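Local coordinates for cystathionine beta-lyase family protein, YNBB B.subtilis ortholog (Clostridium acetobutylicum, PDB 3HVY), which is probably a pyridoxal-phosphate-dependent carbon-sulfur lyase of the methionine gamma-lyase family, possibly a cystathionine beta-lyase with a role in aluminium resistance, at residues 348-353 and 361-366. Numbering follows the deposited sequence.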
# COMPACT_ATOMS: atom_id res chain seq x y z
N PHE D 348 36.80 7.65 1.29
CA PHE D 348 35.96 8.22 0.23
C PHE D 348 34.55 7.63 0.29
O PHE D 348 33.54 8.37 0.20
CB PHE D 348 36.58 7.97 -1.15
CG PHE D 348 35.77 8.56 -2.28
CD1 PHE D 348 36.01 9.87 -2.69
CD2 PHE D 348 34.81 7.80 -2.94
CE1 PHE D 348 35.26 10.43 -3.75
CE2 PHE D 348 34.06 8.35 -3.99
CZ PHE D 348 34.30 9.67 -4.39
N ILE D 349 34.50 6.30 0.44
CA ILE D 349 33.22 5.56 0.51
C ILE D 349 32.44 5.96 1.75
O ILE D 349 31.23 6.27 1.64
CB ILE D 349 33.43 4.05 0.37
CG1 ILE D 349 33.94 3.78 -1.07
CG2 ILE D 349 32.13 3.29 0.56
CD1 ILE D 349 33.86 2.39 -1.53
N LYS D 350 33.11 6.05 2.89
CA LYS D 350 32.46 6.53 4.10
C LYS D 350 31.92 7.97 3.92
O LYS D 350 30.85 8.32 4.44
CB LYS D 350 33.41 6.47 5.29
CG LYS D 350 33.65 5.06 5.85
CD LYS D 350 34.74 5.13 6.95
CE LYS D 350 34.90 3.85 7.78
NZ LYS D 350 34.20 3.86 9.13
N GLY D 351 32.65 8.79 3.18
CA GLY D 351 32.21 10.14 2.93
C GLY D 351 30.93 10.15 2.12
O GLY D 351 30.06 10.97 2.36
N ILE D 352 30.81 9.22 1.17
CA ILE D 352 29.61 9.10 0.36
C ILE D 352 28.43 8.79 1.28
O ILE D 352 27.39 9.42 1.18
CB ILE D 352 29.73 8.05 -0.77
CG1 ILE D 352 30.73 8.53 -1.82
CG2 ILE D 352 28.32 7.82 -1.48
CD1 ILE D 352 30.37 9.82 -2.54
N GLN D 353 28.61 7.86 2.19
CA GLN D 353 27.57 7.52 3.17
C GLN D 353 27.19 8.75 3.98
O GLN D 353 26.01 9.06 4.17
CB GLN D 353 28.04 6.39 4.10
CG GLN D 353 26.97 5.88 5.13
CD GLN D 353 25.91 5.00 4.50
OE1 GLN D 353 26.20 4.24 3.60
NE2 GLN D 353 24.70 5.05 5.03
N PHE D 361 24.36 8.62 9.31
CA PHE D 361 25.15 8.49 10.55
C PHE D 361 25.80 7.10 10.71
O PHE D 361 26.62 6.86 11.63
CB PHE D 361 24.24 8.75 11.76
CG PHE D 361 23.00 7.92 11.73
CD1 PHE D 361 23.02 6.62 12.21
CD2 PHE D 361 21.84 8.41 11.10
CE1 PHE D 361 21.90 5.83 12.14
CE2 PHE D 361 20.72 7.62 11.02
CZ PHE D 361 20.74 6.32 11.55
N VAL D 362 25.43 6.19 9.82
CA VAL D 362 25.94 4.84 9.84
C VAL D 362 27.39 4.87 9.40
O VAL D 362 27.75 5.49 8.37
CB VAL D 362 25.13 3.93 8.92
CG1 VAL D 362 25.87 2.62 8.70
CG2 VAL D 362 23.76 3.70 9.50
N GLN D 363 28.25 4.27 10.22
CA GLN D 363 29.70 4.18 9.94
C GLN D 363 30.02 2.89 9.17
O GLN D 363 30.00 1.79 9.77
CB GLN D 363 30.48 4.22 11.25
CG GLN D 363 30.17 5.48 12.06
CD GLN D 363 30.60 6.74 11.34
OE1 GLN D 363 31.74 6.84 10.91
NE2 GLN D 363 29.68 7.69 11.20
N CYS D 364 30.30 3.04 7.86
CA CYS D 364 30.58 1.91 6.94
C CYS D 364 31.81 1.10 7.34
O CYS D 364 32.84 1.68 7.63
CB CYS D 364 30.86 2.38 5.51
SG CYS D 364 29.64 3.36 4.80
N GLU D 365 31.69 -0.22 7.28
CA GLU D 365 32.77 -1.15 7.65
C GLU D 365 33.01 -2.10 6.47
O GLU D 365 32.08 -2.42 5.72
CB GLU D 365 32.39 -1.96 8.92
N ALA D 366 34.27 -2.53 6.33
CA ALA D 366 34.62 -3.59 5.38
C ALA D 366 33.96 -4.89 5.90
O ALA D 366 34.53 -5.59 6.74
CB ALA D 366 36.14 -3.72 5.29
O HOH W 1 30.54 6.31 6.95
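Lys-350 is the first residue of the helical segment 348-353 to engage the returning chain, laying its aliphatic part beside Cys-364, with CG 3.9 Å from Cys-364 CB. Its chain runs extended as far as CE and then bends at chi4 (-99°), which sets NZ beside the carbonyl oxygen of Cys-364, where it makes a weak hydrogen bond of 3.0 Å to Cys-364 O. The carbonyl of the same lysine is tied to the loop through water 1, which donates both to Lys-350 O and to Val-362 O, at 3.2 Å each, bridging the helix to a chain without regular structure.

Nearly one turn on, Gln-353 takes the sulfur of Cys-364. Its CB lies 3.5 Å from Cys-364 SG, so the buried sulfur rests on the methylenes of the glutamine, and CG comes within 3.4 Å of Val-362 O. CG stands anti to the backbone N (chi1 -176°) and the chain turns at chi2, carrying the amide past Val-362. That amide is held at both atoms: NE2 donates to Asp-359 O, while OE1 accepts from Ala-380 N.

Thus the loop after helix 342-354 doubles back along it before entering strand 376-379, an outer strand of the five-stranded antiparallel sheet, consistent with the small C-terminal domain of fold-type I pyridoxal-phosphate enzymes. Other faces of the helix are turned into the fold: Ile-349 and Ile-352 pack on that strand, Gln-353 also touching its Ala-379, and Phe-348 and Ile-352 reach Ala-421 of helix 411-422.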